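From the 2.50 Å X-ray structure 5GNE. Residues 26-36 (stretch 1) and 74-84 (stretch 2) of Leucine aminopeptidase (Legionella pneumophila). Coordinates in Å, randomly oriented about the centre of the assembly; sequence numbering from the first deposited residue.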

ATOM      1  N   LEU A  26      -3.645  27.289  10.682  1.00 43.50           N
ATOM      2  CA  LEU A  26      -3.384  26.329  11.730  1.00 38.24           C
ATOM      3  C   LEU A  26      -4.625  25.990  12.529  1.00 44.75           C
ATOM      4  O   LEU A  26      -5.168  26.856  13.214  1.00 51.51           O
ATOM      5  N   ILE A  27      -5.055  24.735  12.509  1.00 39.56           N
ATOM      6  CA  ILE A  27      -6.247  24.377  13.269  1.00 40.28           C
ATOM      7  C   ILE A  27      -5.899  23.888  14.682  1.00 38.62           C
ATOM      8  O   ILE A  27      -6.471  24.334  15.652  1.00 55.50           O
ATOM      9  N   ALA A  28      -4.961  22.954  14.779  1.00 39.62           N
ATOM     10  CA  ALA A  28      -4.483  22.428  16.052  1.00 33.73           C
ATOM     11  C   ALA A  28      -3.010  22.109  15.889  1.00 41.53           C
ATOM     12  O   ALA A  28      -2.541  21.900  14.778  1.00 44.68           O
ATOM     13  N   GLN A  29      -2.276  22.109  16.992  1.00 38.98           N
ATOM     14  CA  GLN A  29      -0.847  21.852  16.980  1.00 39.43           C
ATOM     15  C   GLN A  29      -0.383  21.133  18.219  1.00 38.57           C
ATOM     16  O   GLN A  29      -0.922  21.356  19.276  1.00 45.36           O
ATOM     17  N   SER A  30       0.605  20.248  18.070  1.00 43.41           N
ATOM     18  CA  SER A  30       1.253  19.565  19.200  1.00 36.44           C
ATOM     19  C   SER A  30       2.746  19.900  19.196  1.00 37.84           C
ATOM     20  O   SER A  30       3.201  20.675  18.377  1.00 43.34           O
ATOM     21  N   ASP A  31       3.524  19.331  20.104  1.00 42.83           N
ATOM     22  CA  ASP A  31       4.959  19.594  20.088  1.00 48.18           C
ATOM     23  C   ASP A  31       5.610  19.130  18.758  1.00 45.86           C
ATOM     24  O   ASP A  31       6.638  19.676  18.370  1.00 43.89           O
ATOM     25  N   HIS A  32       5.032  18.129  18.085  1.00 39.28           N
ATOM     26  CA  HIS A  32       5.636  17.569  16.859  1.00 41.55           C
ATOM     27  C   HIS A  32       4.813  17.708  15.555  1.00 44.45           C
ATOM     28  O   HIS A  32       5.395  17.715  14.462  1.00 42.15           O
ATOM     29  N   PHE A  33       3.490  17.842  15.644  1.00 44.27           N
ATOM     30  CA  PHE A  33       2.674  17.879  14.429  1.00 41.86           C
ATOM     31  C   PHE A  33       1.674  19.025  14.432  1.00 47.13           C
ATOM     32  O   PHE A  33       1.309  19.562  15.508  1.00 44.42           O
ATOM     33  N   SER A  34       1.264  19.400  13.218  1.00 38.38           N
ATOM     34  CA  SER A  34       0.237  20.408  12.984  1.00 38.76           C
ATOM     35  C   SER A  34      -0.917  19.893  12.131  1.00 35.65           C
ATOM     36  O   SER A  34      -0.702  19.171  11.152  1.00 39.27           O
ATOM     37  N   PHE A  35      -2.132  20.268  12.516  1.00 42.05           N
ATOM     38  CA  PHE A  35      -3.332  19.966  11.756  1.00 29.16           C
ATOM     39  C   PHE A  35      -3.749  21.242  11.052  1.00 31.04           C
ATOM     40  O   PHE A  35      -4.065  22.238  11.708  1.00 36.02           O
ATOM     41  N   ILE A  36      -3.694  21.253   9.727  1.00 33.19           N
ATOM     42  CA  ILE A  36      -3.860  22.507   9.001  1.00 33.60           C
ATOM     43  C   ILE A  36      -4.838  22.443   7.845  1.00 39.28           C
ATOM     44  O   ILE A  36      -5.179  21.381   7.330  1.00 37.90           O
ATOM     45  N   ASP A  74     -13.153  17.611  17.591  1.00 47.40           N
ATOM     46  CA  ASP A  74     -12.169  17.654  18.653  1.00 38.98           C
ATOM     47  C   ASP A  74     -10.782  17.568  17.968  1.00 44.68           C
ATOM     48  O   ASP A  74     -10.185  16.501  17.846  1.00 41.89           O
ATOM     49  N   SER A  75     -10.316  18.709  17.474  1.00 41.35           N
ATOM     50  CA  SER A  75      -9.087  18.772  16.707  1.00 37.70           C
ATOM     51  C   SER A  75      -7.873  18.198  17.414  1.00 44.31           C
ATOM     52  O   SER A  75      -7.025  17.571  16.766  1.00 46.99           O
ATOM     53  N   LYS A  76      -7.765  18.419  18.720  1.00 36.71           N
ATOM     54  CA  LYS A  76      -6.591  17.944  19.418  1.00 40.61           C
ATOM     55  C   LYS A  76      -6.612  16.433  19.562  1.00 39.93           C
ATOM     56  O   LYS A  76      -5.574  15.784  19.460  1.00 48.51           O
ATOM     57  N   LYS A  77      -7.787  15.856  19.783  1.00 44.38           N
ATOM     58  CA  LYS A  77      -7.844  14.412  19.924  1.00 46.37           C
ATOM     59  C   LYS A  77      -7.557  13.769  18.563  1.00 45.80           C
ATOM     60  O   LYS A  77      -6.858  12.745  18.469  1.00 48.24           O
ATOM     61  N   LEU A  78      -8.062  14.397  17.510  1.00 35.97           N
ATOM     62  CA  LEU A  78      -7.796  13.933  16.157  1.00 39.89           C
ATOM     63  C   LEU A  78      -6.291  13.958  15.886  1.00 44.55           C
ATOM     64  O   LEU A  78      -5.697  12.976  15.428  1.00 50.72           O
ATOM     65  N   LEU A  79      -5.689  15.103  16.179  1.00 38.54           N
ATOM     66  CA  LEU A  79      -4.290  15.308  15.932  1.00 34.55           C
ATOM     67  C   LEU A  79      -3.434  14.310  16.707  1.00 45.52           C
ATOM     68  O   LEU A  79      -2.508  13.705  16.150  1.00 49.04           O
ATOM     69  N   ASP A  80      -3.764  14.106  17.977  1.00 41.73           N
ATOM     70  CA  ASP A  80      -3.020  13.155  18.802  1.00 46.24           C
ATOM     71  C   ASP A  80      -3.153  11.719  18.303  1.00 44.99           C
ATOM     72  O   ASP A  80      -2.163  10.991  18.212  1.00 53.37           O
ATOM     73  N   LYS A  81      -4.366  11.302  17.980  1.00 34.55           N
ATOM     74  CA  LYS A  81      -4.587   9.903  17.679  1.00 45.96           C
ATOM     75  C   LYS A  81      -4.090   9.506  16.286  1.00 43.33           C
ATOM     76  O   LYS A  81      -3.757   8.346  16.075  1.00 45.59           O
ATOM     77  N   LEU A  82      -4.003  10.454  15.350  1.00 40.96           N
ATOM     78  CA  LEU A  82      -3.461  10.149  14.021  1.00 35.45           C
ATOM     79  C   LEU A  82      -1.927  10.360  13.959  1.00 42.18           C
ATOM     80  O   LEU A  82      -1.335  10.200  12.890  1.00 42.49           O
ATOM     81  N   THR A  83      -1.286  10.717  15.076  1.00 41.97           N
ATOM     82  CA  THR A  83       0.176  10.865  15.057  1.00 47.11           C
ATOM     83  C   THR A  83       0.874  10.028  16.132  1.00 45.40           C
ATOM     84  O   THR A  83       2.047  10.184  16.381  1.00 54.18           O
ATOM     85  N   SER A  84       0.134   9.121  16.745  1.00 56.29           N
ATOM     86  CA  SER A  84       0.667   8.212  17.736  1.00 45.76           C
ATOM     87  C   SER A  84       0.054   6.857  17.527  1.00 51.04           C
ATOM     88  O   SER A  84      -1.034   6.758  16.990  1.00 68.60           O
TER

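Two aromatic rings of the hairpin, Phe33 and Phe35, each receive a methyl group from stretch 2 over one face, and no hydrogen bond crosses between the stretches. Thr83 CG2 lies 3.8 Å from the centroid of the Phe33 ring, 24° off the ring normal; Leu78 CD2 lies 3.8 Å from the centroid of the Phe35 ring, 21° off the normal. Both are CH-pi contacts. The strands 26-29 and 33-36 are joined by backbone hydrogen bonds such as Phe35 N to Ala28 O (2.8 Å), and helix 75-81 packs against them; its N-to-C direction makes 62° with that of strand 26-29 and 129° with that of strand 33-36.

Ala28, Phe33 and Phe35 point their CA-to-CB bonds toward the helix, while those of Gln29 and Ser34 point away, the alternation expected of extended chain. Against the inward-pointing residues sits Leu79 (chi1 t, chi2 p), which has more area covered than any other residue here. Leu79 CD1 lies 3.8 Å from Phe33 CB and 4.3 Å from Phe35 CB; Leu79 CD2 lies 3.5 Å from Ser30 N in the turn and 4.3 Å from Ala28 CB in the strand. One leucine thus touches both strands and the loop that links them.

Phe33 takes chi1 m, which brings its ring to Thr83, with CD2 3.5 Å from Thr83 CB. Thr83 (chi1 p) turns its hydroxyl back to its own stretch, OG1 donating to Leu79 O at 2.8 Å, and leaves its methyl for the ring. Phe35 takes chi1 t; its CZ is 3.7 Å from Leu78 CD2, and its ring edge faces Ser75, with CE2 3.6 Å from Ser75 OG.

Ser75 (chi1 m) fits where the backbones come close, its CA 5.9 Å from the CA of Ala28. Two small side chains meet at this close point: Ala28 CB and Ser75 CB are 3.7 Å apart. Ser75 OG also lies 3.1 Å from Ile27 CG2, a tight approach of a hydroxyl to a methyl. Lys76 starts sideways, but its end comes nearer, placing NZ 3.6 Å from Gln29 O and 4.0 Å from Ala28 CB.

Several polar groups find partners within their own stretch. Ser30 OG (chi1 p) accepts from Phe33 N at 2.9 Å and His32 N at 3.2 Å, bracing the turn beside Leu79. Gln29 NE2 donates to Ser34 OG at 2.8 Å, a link between the two residues of stretch 1 that point away. Asp74 caps the helix, its OD1 accepting from Lys77 N at 3.3 Å.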

ATOM      1  CB  LEU A  26      -2.306  26.874  12.656  1.00 38.64           C
ATOM      2  CG  LEU A  26      -1.849  25.894  13.726  1.00 42.83           C
ATOM      3  CD1 LEU A  26      -1.214  24.674  13.055  1.00 45.98           C
ATOM      4  CD2 LEU A  26      -0.865  26.593  14.624  1.00 47.74           C
ATOM      5  CB  ILE A  27      -7.069  23.282  12.550  1.00 37.29           C
ATOM      6  CG1 ILE A  27      -7.545  23.765  11.182  1.00 40.85           C
ATOM      7  CG2 ILE A  27      -8.254  22.860  13.411  1.00 33.05           C
ATOM      8  CD1 ILE A  27      -7.926  22.614  10.221  1.00 41.82           C
ATOM      9  CB  ALA A  28      -5.259  21.193  16.469  1.00 33.09           C
ATOM     10  CB  GLN A  29      -0.072  23.156  16.841  1.00 45.23           C
ATOM     11  CG  GLN A  29       1.351  22.973  16.302  1.00 47.10           C
ATOM     12  CD  GLN A  29       1.999  24.291  15.973  1.00 41.25           C
ATOM     13  OE1 GLN A  29       2.139  25.152  16.841  1.00 43.26           O
ATOM     14  NE2 GLN A  29       2.392  24.465  14.709  1.00 39.34           N
ATOM     15  CB  SER A  30       1.055  18.050  19.115  1.00 48.92           C
ATOM     16  OG  SER A  30       1.852  17.475  18.063  1.00 52.58           O
ATOM     17  CB  ASP A  31       5.654  18.997  21.321  1.00 58.64           C
ATOM     18  CG  ASP A  31       5.506  17.498  21.433  1.00 75.64           C
ATOM     19  OD1 ASP A  31       4.539  16.941  20.883  1.00 88.43           O
ATOM     20  OD2 ASP A  31       6.345  16.881  22.127  1.00 81.02           O
ATOM     21  CB  HIS A  32       5.945  16.086  17.064  1.00 35.70           C
ATOM     22  CG  HIS A  32       6.929  15.830  18.164  1.00 61.29           C
ATOM     23  ND1 HIS A  32       8.201  16.366  18.157  1.00 54.53           N
ATOM     24  CD2 HIS A  32       6.844  15.073  19.283  1.00 57.64           C
ATOM     25  CE1 HIS A  32       8.847  15.969  19.241  1.00 55.69           C
ATOM     26  NE2 HIS A  32       8.049  15.180  19.937  1.00 53.42           N
ATOM     27  CB  PHE A  33       1.936  16.544  14.220  1.00 30.46           C
ATOM     28  CG  PHE A  33       2.862  15.366  14.012  1.00 32.48           C
ATOM     29  CD1 PHE A  33       3.324  15.041  12.752  1.00 38.74           C
ATOM     30  CD2 PHE A  33       3.299  14.613  15.088  1.00 34.07           C
ATOM     31  CE1 PHE A  33       4.193  13.968  12.561  1.00 42.21           C
ATOM     32  CE2 PHE A  33       4.171  13.541  14.914  1.00 32.50           C
ATOM     33  CZ  PHE A  33       4.619  13.217  13.646  1.00 31.72           C
ATOM     34  CB  SER A  34       0.849  21.636  12.310  1.00 31.83           C
ATOM     35  OG  SER A  34       1.869  22.182  13.146  1.00 36.11           O
ATOM     36  CB  PHE A  35      -4.446  19.443  12.673  1.00 34.10           C
ATOM     37  CG  PHE A  35      -5.758  19.182  11.969  1.00 40.69           C
ATOM     38  CD1 PHE A  35      -5.783  18.587  10.719  1.00 34.00           C
ATOM     39  CD2 PHE A  35      -6.968  19.484  12.588  1.00 45.19           C
ATOM     40  CE1 PHE A  35      -6.985  18.318  10.079  1.00 39.03           C
ATOM     41  CE2 PHE A  35      -8.200  19.236  11.945  1.00 41.47           C
ATOM     42  CZ  PHE A  35      -8.209  18.653  10.698  1.00 38.48           C
ATOM     43  CB  ILE A  36      -2.516  23.019   8.432  1.00 31.00           C
ATOM     44  CG1 ILE A  36      -1.939  22.021   7.431  1.00 37.30           C
ATOM     45  CG2 ILE A  36      -1.517  23.294   9.548  1.00 30.73           C
ATOM     46  CD1 ILE A  36      -0.682  22.560   6.666  1.00 37.84           C
ATOM     47  CB  ASP A  74     -12.409  16.530  19.652  1.00 44.06           C
ATOM     48  CG  ASP A  74     -11.468  16.589  20.846  1.00 58.10           C
ATOM     49  OD1 ASP A  74     -10.496  17.382  20.840  1.00 52.21           O
ATOM     50  OD2 ASP A  74     -11.729  15.837  21.809  1.00 72.88           O
ATOM     51  CB  SER A  75      -8.781  20.200  16.312  1.00 45.26           C
ATOM     52  OG  SER A  75      -9.431  20.492  15.109  1.00 56.63           O
ATOM     53  CB  LYS A  76      -6.451  18.615  20.780  1.00 62.71           C
ATOM     54  CG  LYS A  76      -6.316  20.114  20.653  1.00 73.89           C
ATOM     55  CD  LYS A  76      -5.745  20.759  21.891  1.00 80.59           C
ATOM     56  CE  LYS A  76      -5.219  22.132  21.512  1.00 90.21           C
ATOM     57  NZ  LYS A  76      -4.363  22.047  20.267  1.00 78.63           N
ATOM     58  CB  LYS A  77      -9.186  13.950  20.472  1.00 42.03           C
ATOM     59  CG  LYS A  77      -9.108  12.499  20.975  1.00 48.98           C
ATOM     60  CD  LYS A  77     -10.458  12.014  21.443  1.00 68.27           C
ATOM     61  CE  LYS A  77     -10.814  12.520  22.819  1.00 73.12           C
ATOM     62  NZ  LYS A  77     -12.055  11.848  23.280  1.00 79.21           N
ATOM     63  CB  LEU A  78      -8.532  14.805  15.145  1.00 38.92           C
ATOM     64  CG  LEU A  78      -8.244  14.442  13.686  1.00 48.23           C
ATOM     65  CD1 LEU A  78      -9.150  13.320  13.202  1.00 45.33           C
ATOM     66  CD2 LEU A  78      -8.429  15.669  12.804  1.00 42.23           C
ATOM     67  CB  LEU A  79      -3.900  16.745  16.289  1.00 37.08           C
ATOM     68  CG  LEU A  79      -2.375  16.956  16.199  1.00 40.11           C
ATOM     69  CD1 LEU A  79      -1.872  16.686  14.762  1.00 31.13           C
ATOM     70  CD2 LEU A  79      -1.999  18.361  16.632  1.00 38.43           C
ATOM     71  CB  ASP A  80      -3.462  13.238  20.275  1.00 60.89           C
ATOM     72  CG  ASP A  80      -2.851  12.137  21.133  1.00 86.16           C
ATOM     73  OD1 ASP A  80      -1.648  12.230  21.469  1.00 99.09           O
ATOM     74  OD2 ASP A  80      -3.568  11.167  21.466  1.00 97.03           O
ATOM     75  CB  LYS A  81      -6.084   9.564  17.830  1.00 50.73           C
ATOM     76  CG  LYS A  81      -6.368   8.398  18.802  1.00 71.45           C
ATOM     77  CD  LYS A  81      -6.231   8.795  20.293  1.00 82.71           C
ATOM     78  CE  LYS A  81      -6.809   7.726  21.240  1.00 87.17           C
ATOM     79  NZ  LYS A  81      -5.919   7.437  22.410  1.00 90.85           N
ATOM     80  CB  LEU A  82      -4.134  11.002  12.939  1.00 33.68           C
ATOM     81  CG  LEU A  82      -5.657  10.933  12.754  1.00 43.96           C
ATOM     82  CD1 LEU A  82      -6.121  11.684  11.508  1.00 29.94           C
ATOM     83  CD2 LEU A  82      -6.157   9.492  12.721  1.00 46.88           C
ATOM     84  CB  THR A  83       0.614  12.332  15.238  1.00 39.34           C
ATOM     85  OG1 THR A  83       0.123  12.829  16.483  1.00 46.57           O
ATOM     86  CG2 THR A  83       0.072  13.195  14.121  1.00 42.11           C
ATOM     87  CB  SER A  84       0.353   8.735  19.132  1.00 50.84           C
ATOM     88  OG  SER A  84      -1.050   8.794  19.313  1.00 57.24           O
TER